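Local coordinates for gamma-resorcylate decarboxylase (PDB 4QRO), which decarboxylates gamma-resorcylate (2,6-dihydroxybenzoate), probably to resorcinol, in a manganese-containing amidohydrolase-fold active site, here occupied by the inhibitor 2-nitroresorcinol, at residues A80-A85 / L113-K118; L108-L113 / W151-A156; G217-G222 / Q268-A273. All coordinates share one frame; numbering follows the deposited sequence.

Contact 1: residues A80-A85 / L113-K118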
loop_
_atom_site.group_PDB
_atom_site.type_symbol
_atom_site.label_atom_id
_atom_site.label_comp_id
_atom_site.label_asym_id
_atom_site.label_seq_id
_atom_site.Cartn_x
_atom_site.Cartn_y
_atom_site.Cartn_z
ATOM N N ALA A 80 14.924 -27.394 9.601
ATOM C CA ALA A 80 13.906 -26.572 10.263
ATOM C C ALA A 80 12.583 -27.281 10.323
ATOM O O ALA A 80 11.897 -27.205 11.328
ATOM C CB ALA A 80 13.753 -25.198 9.581
ATOM N N ASN A 81 12.232 -27.992 9.255
ATOM C CA ASN A 81 10.963 -28.683 9.193
ATOM C C ASN A 81 10.979 -29.932 10.082
ATOM O O ASN A 81 9.976 -30.249 10.725
ATOM C CB ASN A 81 10.643 -29.036 7.749
ATOM C CG ASN A 81 10.390 -27.803 6.889
ATOM O OD1 ASN A 81 9.929 -26.781 7.387
ATOM N ND2 ASN A 81 10.704 -27.899 5.593
ATOM N N ASP A 82 12.122 -30.626 10.138
ATOM C CA ASP A 82 12.258 -31.773 11.056
ATOM C C ASP A 82 12.179 -31.318 12.520
ATOM O O ASP A 82 11.534 -31.958 13.323
ATOM C CB ASP A 82 13.567 -32.544 10.838
ATOM C CG ASP A 82 13.570 -33.360 9.553
ATOM O OD1 ASP A 82 12.491 -33.776 9.086
ATOM O OD2 ASP A 82 14.669 -33.588 9.009
ATOM N N PHE A 83 12.849 -30.219 12.852
ATOM C CA PHE A 83 12.786 -29.646 14.195
ATOM C C PHE A 83 11.360 -29.259 14.557
ATOM O O PHE A 83 10.901 -29.579 15.632
ATOM C CB PHE A 83 13.672 -28.422 14.296
ATOM C CG PHE A 83 13.492 -27.622 15.557
ATOM C CD1 PHE A 83 14.077 -28.030 16.745
ATOM C CD2 PHE A 83 12.768 -26.436 15.545
ATOM C CE1 PHE A 83 13.954 -27.276 17.901
ATOM C CE2 PHE A 83 12.632 -25.679 16.700
ATOM C CZ PHE A 83 13.221 -26.098 17.878
ATOM N N LEU A 84 10.675 -28.581 13.643
ATOM C CA LEU A 84 9.297 -28.184 13.860
ATOM C C LEU A 84 8.364 -29.414 14.064
ATOM O O LEU A 84 7.556 -29.421 14.991
ATOM C CB LEU A 84 8.831 -27.308 12.704
ATOM C CG LEU A 84 7.377 -26.863 12.787
ATOM C CD1 LEU A 84 7.054 -26.295 14.165
ATOM C CD2 LEU A 84 7.128 -25.845 11.682
ATOM N N ALA A 85 8.518 -30.454 13.242
ATOM C CA ALA A 85 7.761 -31.709 13.433
ATOM C C ALA A 85 7.912 -32.328 14.838
ATOM O O ALA A 85 6.919 -32.769 15.426
ATOM C CB ALA A 85 8.141 -32.725 12.387
ATOM N N LEU A 113 7.712 -29.776 0.154
ATOM C CA LEU A 113 6.332 -29.577 0.540
ATOM C C LEU A 113 5.591 -30.914 0.590
ATOM O O LEU A 113 4.821 -31.164 1.512
ATOM C CB LEU A 113 5.611 -28.604 -0.389
ATOM C CG LEU A 113 4.166 -28.298 0.077
ATOM C CD1 LEU A 113 4.128 -27.606 1.438
ATOM C CD2 LEU A 113 3.457 -27.467 -0.972
ATOM N N GLU A 114 5.828 -31.774 -0.395
ATOM C CA GLU A 114 5.247 -33.118 -0.356
ATOM C C GLU A 114 5.665 -33.860 0.917
ATOM O O GLU A 114 4.805 -34.387 1.600
ATOM C CB GLU A 114 5.609 -33.921 -1.605
ATOM C CG GLU A 114 4.894 -33.435 -2.860
ATOM C CD GLU A 114 5.082 -34.373 -4.032
ATOM O OE1 GLU A 114 6.127 -34.264 -4.711
ATOM O OE2 GLU A 114 4.181 -35.210 -4.268
ATOM N N ARG A 115 6.950 -33.822 1.258
ATOM C CA ARG A 115 7.469 -34.481 2.471
ATOM C C ARG A 115 6.849 -33.894 3.738
ATOM O O ARG A 115 6.417 -34.639 4.618
ATOM C CB ARG A 115 8.998 -34.410 2.554
ATOM C CG ARG A 115 9.596 -35.297 3.647
ATOM C CD ARG A 115 11.120 -35.193 3.734
ATOM N NE ARG A 115 11.523 -33.935 4.362
ATOM C CZ ARG A 115 11.755 -33.733 5.662
ATOM N NH1 ARG A 115 11.677 -34.720 6.551
ATOM N NH2 ARG A 115 12.083 -32.511 6.084
ATOM N N CYS A 116 6.786 -32.564 3.823
ATOM C CA CYS A 116 6.181 -31.921 4.984
ATOM C C CYS A 116 4.706 -32.280 5.187
ATOM O O CYS A 116 4.290 -32.507 6.321
ATOM C CB CYS A 116 6.355 -30.402 4.901
ATOM S SG CYS A 116 8.030 -29.846 5.273
ATOM N N VAL A 117 3.925 -32.328 4.108
ATOM C CA VAL A 117 2.482 -32.618 4.203
ATOM C C VAL A 117 2.233 -34.121 4.450
ATOM O O VAL A 117 1.459 -34.477 5.328
ATOM C CB VAL A 117 1.682 -32.146 2.945
ATOM C CG1 VAL A 117 0.210 -32.536 3.056
ATOM C CG2 VAL A 117 1.770 -30.634 2.746
ATOM N N LYS A 118 2.897 -34.979 3.678
ATOM C CA LYS A 118 2.603 -36.422 3.665
ATOM C C LYS A 118 3.301 -37.165 4.794
ATOM O O LYS A 118 2.748 -38.118 5.337
ATOM C CB LYS A 118 3.007 -37.052 2.322
ATOM C CG LYS A 118 2.114 -36.722 1.122
ATOM C CD LYS A 118 2.834 -37.096 -0.180
ATOM C CE LYS A 118 1.928 -37.701 -1.246
ATOM N NZ LYS A 118 0.988 -36.715 -1.839
#

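Contact 2: residues L108-L113 / W151-A156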
loop_
_atom_site.group_PDB
_atom_site.type_symbol
_atom_site.label_atom_id
_atom_site.label_comp_id
_atom_site.label_asym_id
_atom_site.label_seq_id
_atom_site.Cartn_x
_atom_site.Cartn_y
_atom_site.Cartn_z
ATOM N N LEU A 108 12.986 -28.807 -5.805
ATOM C CA LEU A 108 13.291 -29.033 -4.380
ATOM C C LEU A 108 12.159 -28.570 -3.445
ATOM O O LEU A 108 11.814 -29.264 -2.494
ATOM C CB LEU A 108 14.586 -28.316 -3.975
ATOM C CG LEU A 108 15.874 -28.781 -4.673
ATOM C CD1 LEU A 108 17.070 -28.002 -4.152
ATOM C CD2 LEU A 108 16.074 -30.278 -4.502
ATOM N N ALA A 109 11.604 -27.384 -3.718
ATOM C CA ALA A 109 10.488 -26.825 -2.928
ATOM C C ALA A 109 9.266 -27.744 -2.983
ATOM O O ALA A 109 8.630 -28.007 -1.961
ATOM C CB ALA A 109 10.116 -25.432 -3.440
ATOM N N ALA A 110 8.949 -28.245 -4.178
ATOM C CA ALA A 110 7.800 -29.124 -4.379
ATOM C C ALA A 110 8.016 -30.432 -3.641
ATOM O O ALA A 110 7.096 -30.933 -2.970
ATOM C CB ALA A 110 7.558 -29.383 -5.860
ATOM N N ARG A 111 9.233 -30.961 -3.722
ATOM C CA ARG A 111 9.551 -32.226 -3.010
ATOM C C ARG A 111 9.473 -32.052 -1.491
ATOM O O ARG A 111 8.958 -32.929 -0.768
ATOM C CB ARG A 111 10.953 -32.755 -3.371
ATOM C CG ARG A 111 11.100 -33.413 -4.732
ATOM C CD ARG A 111 12.472 -34.077 -4.823
ATOM N NE ARG A 111 13.108 -33.929 -6.133
ATOM C CZ ARG A 111 12.859 -34.690 -7.197
ATOM N NH1 ARG A 111 13.509 -34.464 -8.334
ATOM N NH2 ARG A 111 11.965 -35.673 -7.142
ATOM N N GLU A 112 10.007 -30.938 -0.989
ATOM C CA GLU A 112 9.969 -30.698 0.449
ATOM C C GLU A 112 8.544 -30.453 0.947
ATOM O O GLU A 112 8.207 -30.865 2.048
ATOM C CB GLU A 112 10.901 -29.557 0.871
ATOM C CG GLU A 112 10.907 -29.269 2.373
ATOM C CD GLU A 112 11.481 -30.409 3.224
ATOM O OE1 GLU A 112 11.741 -31.506 2.690
ATOM O OE2 GLU A 112 11.675 -30.225 4.450
ATOM N N LEU A 113 7.712 -29.776 0.154
ATOM C CA LEU A 113 6.332 -29.577 0.540
ATOM C C LEU A 113 5.591 -30.914 0.590
ATOM O O LEU A 113 4.821 -31.164 1.512
ATOM C CB LEU A 113 5.611 -28.604 -0.389
ATOM C CG LEU A 113 4.166 -28.298 0.077
ATOM C CD1 LEU A 113 4.128 -27.606 1.438
ATOM C CD2 LEU A 113 3.457 -27.467 -0.972
ATOM N N TRP A 151 3.360 -24.830 -8.212
ATOM C CA TRP A 151 1.966 -24.483 -7.873
ATOM C C TRP A 151 1.012 -25.632 -8.175
ATOM O O TRP A 151 0.031 -25.850 -7.470
ATOM C CB TRP A 151 1.548 -23.200 -8.607
ATOM C CG TRP A 151 2.264 -21.960 -8.068
ATOM C CD1 TRP A 151 3.136 -21.138 -8.742
ATOM C CD2 TRP A 151 2.147 -21.405 -6.741
ATOM N NE1 TRP A 151 3.593 -20.138 -7.903
ATOM C CE2 TRP A 151 2.982 -20.264 -6.686
ATOM C CE3 TRP A 151 1.410 -21.758 -5.604
ATOM C CZ2 TRP A 151 3.102 -19.475 -5.530
ATOM C CZ3 TRP A 151 1.531 -20.980 -4.449
ATOM C CH2 TRP A 151 2.372 -19.857 -4.421
ATOM N N GLU A 152 1.295 -26.385 -9.230
ATOM C CA GLU A 152 0.450 -27.539 -9.562
ATOM C C GLU A 152 0.493 -28.536 -8.397
ATOM O O GLU A 152 -0.522 -29.188 -8.105
ATOM C CB GLU A 152 0.922 -28.219 -10.859
ATOM C CG GLU A 152 0.129 -29.467 -11.257
ATOM C CD GLU A 152 0.626 -30.067 -12.569
ATOM O OE1 GLU A 152 1.803 -29.847 -12.929
ATOM O OE2 GLU A 152 -0.153 -30.759 -13.250
ATOM N N THR A 153 1.667 -28.647 -7.762
ATOM C CA THR A 153 1.873 -29.513 -6.597
ATOM C C THR A 153 1.112 -28.971 -5.367
ATOM O O THR A 153 0.433 -29.724 -4.678
ATOM C CB THR A 153 3.388 -29.717 -6.305
ATOM O OG1 THR A 153 3.996 -30.397 -7.413
ATOM C CG2 THR A 153 3.610 -30.534 -5.076
ATOM N N VAL A 154 1.201 -27.665 -5.124
ATOM C CA VAL A 154 0.457 -27.033 -4.030
ATOM C C VAL A 154 -1.033 -27.331 -4.170
ATOM O O VAL A 154 -1.654 -27.768 -3.203
ATOM C CB VAL A 154 0.671 -25.480 -3.953
ATOM C CG1 VAL A 154 -0.214 -24.874 -2.877
ATOM C CG2 VAL A 154 2.128 -25.111 -3.675
ATOM N N GLN A 155 -1.595 -27.129 -5.368
ATOM C CA GLN A 155 -3.033 -27.380 -5.591
ATOM C C GLN A 155 -3.393 -28.867 -5.440
ATOM O O GLN A 155 -4.426 -29.199 -4.865
ATOM C CB GLN A 155 -3.479 -26.884 -6.965
ATOM C CG GLN A 155 -4.983 -26.936 -7.178
ATOM C CD GLN A 155 -5.389 -26.672 -8.619
ATOM O OE1 GLN A 155 -6.056 -25.676 -8.908
ATOM N NE2 GLN A 155 -4.970 -27.547 -9.533
ATOM N N ALA A 156 -2.528 -29.755 -5.927
ATOM C CA ALA A 156 -2.775 -31.205 -5.792
ATOM C C ALA A 156 -2.787 -31.649 -4.327
ATOM O O ALA A 156 -3.641 -32.429 -3.920
ATOM C CB ALA A 156 -1.740 -31.995 -6.579
#

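Contact 3: residues G217-G222 / Q268-A273. With 38L (2-nitrobenzene-1,3-diol), chain M.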
loop_
_atom_site.group_PDB
_atom_site.type_symbol
_atom_site.label_atom_id
_atom_site.label_comp_id
_atom_site.label_asym_id
_atom_site.label_seq_id
_atom_site.Cartn_x
_atom_site.Cartn_y
_atom_site.Cartn_z
ATOM N N GLY A 217 -0.857 -11.889 5.553
ATOM C CA GLY A 217 -1.025 -11.318 6.868
ATOM C C GLY A 217 -1.363 -9.842 6.815
ATOM O O GLY A 217 -1.517 -9.247 5.738
ATOM N N HIS A 218 -1.432 -9.252 7.994
ATOM C CA HIS A 218 -1.437 -7.785 8.132
ATOM C C HIS A 218 -2.650 -7.158 7.434
ATOM O O HIS A 218 -2.590 -6.060 6.879
ATOM C CB HIS A 218 -0.087 -7.235 7.665
ATOM C CG HIS A 218 1.083 -8.010 8.213
ATOM N ND1 HIS A 218 1.841 -8.875 7.452
ATOM C CD2 HIS A 218 1.545 -8.135 9.485
ATOM C CE1 HIS A 218 2.757 -9.459 8.221
ATOM N NE2 HIS A 218 2.599 -9.018 9.454
ATOM N N MET A 219 -3.756 -7.894 7.456
ATOM C CA MET A 219 -4.998 -7.438 6.847
ATOM C C MET A 219 -4.895 -7.338 5.326
ATOM O O MET A 219 -5.667 -6.612 4.699
ATOM C CB MET A 219 -5.417 -6.088 7.433
ATOM C CG MET A 219 -6.013 -6.176 8.829
ATOM S SD MET A 219 -7.454 -7.256 8.902
ATOM C CE MET A 219 -8.081 -6.873 10.535
ATOM N N GLY A 220 -3.950 -8.062 4.734
ATOM C CA GLY A 220 -3.811 -8.043 3.293
ATOM C C GLY A 220 -2.942 -6.936 2.756
ATOM O O GLY A 220 -3.050 -6.617 1.583
ATOM N N GLU A 221 -2.118 -6.316 3.618
ATOM C CA GLU A 221 -0.964 -5.546 3.168
ATOM C C GLU A 221 -1.471 -4.366 2.326
ATOM O O GLU A 221 -0.886 -4.023 1.297
ATOM C CB GLU A 221 -0.005 -6.442 2.354
ATOM C CG GLU A 221 0.375 -7.795 2.998
ATOM C CD GLU A 221 1.289 -7.704 4.229
ATOM O OE1 GLU A 221 1.499 -6.591 4.746
ATOM O OE2 GLU A 221 1.748 -8.780 4.720
ATOM N N GLY A 222 -2.586 -3.781 2.765
ATOM C CA GLY A 222 -3.174 -2.614 2.076
ATOM C C GLY A 222 -4.099 -2.927 0.895
ATOM O O GLY A 222 -4.794 -2.042 0.387
ATOM N N GLN A 268 -11.192 -0.222 12.239
ATOM C CA GLN A 268 -11.553 0.372 10.927
ATOM C C GLN A 268 -11.035 -0.461 9.751
ATOM O O GLN A 268 -11.722 -0.646 8.741
ATOM C CB GLN A 268 -11.016 1.803 10.810
ATOM C CG GLN A 268 -11.660 2.796 11.748
ATOM C CD GLN A 268 -10.898 2.999 13.036
ATOM O OE1 GLN A 268 -10.425 2.042 13.671
ATOM N NE2 GLN A 268 -10.817 4.249 13.466
ATOM N N THR A 269 -9.799 -0.938 9.872
ATOM C CA THR A 269 -9.150 -1.729 8.813
ATOM C C THR A 269 -9.829 -3.078 8.654
ATOM O O THR A 269 -10.067 -3.509 7.533
ATOM C CB THR A 269 -7.665 -1.910 9.157
ATOM O OG1 THR A 269 -7.097 -0.607 9.321
ATOM C CG2 THR A 269 -6.883 -2.647 8.113
ATOM N N LEU A 270 -10.101 -3.755 9.765
ATOM C CA LEU A 270 -10.896 -4.985 9.747
ATOM C C LEU A 270 -12.258 -4.797 9.064
ATOM O O LEU A 270 -12.648 -5.609 8.236
ATOM C CB LEU A 270 -11.126 -5.503 11.179
ATOM C CG LEU A 270 -12.025 -6.750 11.280
ATOM C CD1 LEU A 270 -11.408 -7.913 10.500
ATOM C CD2 LEU A 270 -12.268 -7.129 12.741
ATOM N N ILE A 271 -12.972 -3.720 9.407
ATOM C CA ILE A 271 -14.297 -3.461 8.836
ATOM C C ILE A 271 -14.184 -3.227 7.342
ATOM O O ILE A 271 -14.997 -3.763 6.580
ATOM C CB ILE A 271 -15.020 -2.280 9.522
ATOM C CG1 ILE A 271 -15.401 -2.646 10.977
ATOM C CG2 ILE A 271 -16.283 -1.852 8.758
ATOM C CD1 ILE A 271 -15.880 -1.439 11.761
ATOM N N ASP A 272 -13.175 -2.475 6.906
ATOM C CA ASP A 272 -12.967 -2.288 5.467
ATOM C C ASP A 272 -12.740 -3.641 4.798
ATOM O O ASP A 272 -13.320 -3.937 3.756
ATOM C CB ASP A 272 -11.781 -1.381 5.193
ATOM C CG ASP A 272 -11.631 -1.049 3.726
ATOM O OD1 ASP A 272 -12.626 -0.698 3.057
ATOM O OD2 ASP A 272 -10.529 -1.178 3.212
ATOM N N ALA A 273 -11.887 -4.469 5.385
ATOM C CA ALA A 273 -11.624 -5.767 4.760
ATOM C C ALA A 273 -12.882 -6.618 4.741
ATOM O O ALA A 273 -13.121 -7.282 3.732
ATOM C CB ALA A 273 -10.461 -6.502 5.423
HETATM O OAK 38L M . 5.393 -9.934 10.098
HETATM N NAG 38L M . 5.884 -8.998 10.667
HETATM O OAJ 38L M . 5.364 -7.892 10.530
HETATM C CAA 38L M . 7.033 -9.197 11.472
HETATM C CAF 38L M . 7.597 -8.082 12.085
HETATM O OAH 38L M . 6.791 -7.079 12.533
HETATM C CAE 38L M . 8.980 -7.988 12.245
HETATM C CAD 38L M . 9.806 -9.032 11.844
HETATM C CAC 38L M . 9.239 -10.219 11.389
HETATM C CAB 38L M . 7.855 -10.319 11.244
HETATM O OAI 38L M . 7.316 -11.517 10.860
#

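Contact 1: residues A80-A85 / L113-K118
N81 and C116 form the tight, buried half of this contact, where an amide lies against a thiol. The sulfur SG of C116 sits 3.3 Å from ND2 of N81 and also touches CG and CB, so it rests along the asparagine side chain. A short, polarisable cysteine suffices here, because the asparagine reaches across toward it and brings its amide within touching distance of SG. The amide of N81 is turned by its other partners: ND2 donates to the carboxylate of E112 and to the backbone carbonyl of A100. Asparagine, short and rich in hydrogen-bonding atoms, can serve such a buried polar cluster. The CA atoms of N81 and C116 are 7.1 Å apart, the nearest pair across the two segments. Helices 70-90 and 106-118, which carry them, follow successive parallel strands of the alpha/beta barrel of the amidohydrolase family, and the segments 80-85 and 113-118 run almost parallel, 7° apart, with axes 11.2 Å from each other. The looser side, partly exposed, belongs to charge. R115 stretches across with CG anti to the backbone N (chi1 -169°) and then bends at chi3, bringing the end of its guanidinium to D82. NH1 makes a fairly straight bond of 2.8 Å to the syn lone pair of D82 OD1, whereas NH2 reaches the same oxygen at 3.3 Å from above the carboxylate plane. Both bonds lie near the guanidinium plane, while the two charged planes stand 79° apart, and NH2 is drawn also to the carboxylate of E112.

Contact 2: residues L108-L113 / W151-A156
L113 and V154 meet methyl to methyl, with CD2 of the leucine 3.8 Å from CG2 of the valine and the two side chains crossing at about a right angle. Leucine is long enough to bridge from its helix; it holds CG anti to the backbone N (chi1 -176°), while beta-branched valine offers a methyl close to its own backbone. The second touch is between A110 and T153, whose CA atoms are 6.3 Å apart, the nearest such pair between the two segments. There the single methyl CB of A110 faces both branches of T153, at 4.0 Å from OG1 and 4.2 Å from CG2. Alanine fits this close approach because it adds so little bulk. One turn back on its own helix, the carbonyl of P149 takes a weak hydrogen bond from the T153 hydroxyl. Further out, L157 packs on L113 and F150 on A110, extending the apolar seam along helix 148-157; the contact thus joins two helices on the outside of the barrel. No hydrogen bond or salt bridge spans the segments, so the pairing here relies on van der Waals packing and the burial of methyl groups, with the threonine hydroxyl weakly engaged within its own helix.

Contact 3: residues G217-G222 / Q268-A273
M219 reaches from the loop after strand 214-216 to T269 and L270 on the facing helix. Its CB lies 3.8 Å from CG2 of T269, and CG, set beside the backbone N (chi1 -76°), comes to 3.7 Å from the same methyl. The chain bends at chi2, and beyond SD the terminal CE settles against L270, 3.4 Å from CB and 3.5 Å from CD1. The CE to CB approach is closer than usual for carbons, a sign of tight packing. An unbranched, flexible methionine can follow such a bent path, while threonine supplies CG2 to it and sends OG1 to the carbonyl of Y225 of the second subunit. The residue before M219 faces the active site: NE2 of H218 makes a weak hydrogen bond of 3.0 Å to the nitro oxygen OAK of 2-nitroresorcinol, and is also hydrogen-bonded to OD2 of D287, a manganese ligand. At another point on the ring edge, ND1 donates to OE2 of E221 at 2.7 Å, close to the ring plane, a His-carboxylate bond that should fix the imidazole's rotation. Glycine suits position 220 because, at its backbone angles, a CB would collide with the carbonyl O of M219. Beyond this, W299 of helix 293-302 touches both M219 and L270, I282 of strand 282-283 packs on L270, and backbone hydrogen bonds link M219 to T260 on strand 257-260.

Overall arrangement
From the N terminus, helix 70-90 comes first, and contact 1 closes the loop through strand 95-97 by pairing it with helix 106-118. Contact 2 opens on that same helix before contact 1 has ended, so the two cross along the chain; they share L113, and the second closes at helix 148-157, beyond strand 125-128. Three consecutive helices on the outside of the barrel are thereby tied side by side, with contact centres 12 Å apart. Contact 3 follows in series, joining the loop after strand 214-216 to helix 267-276. Its centre lies about 30 Å from that of contact 1, across the chain's centre, beside the inhibitor pocket and the second subunit.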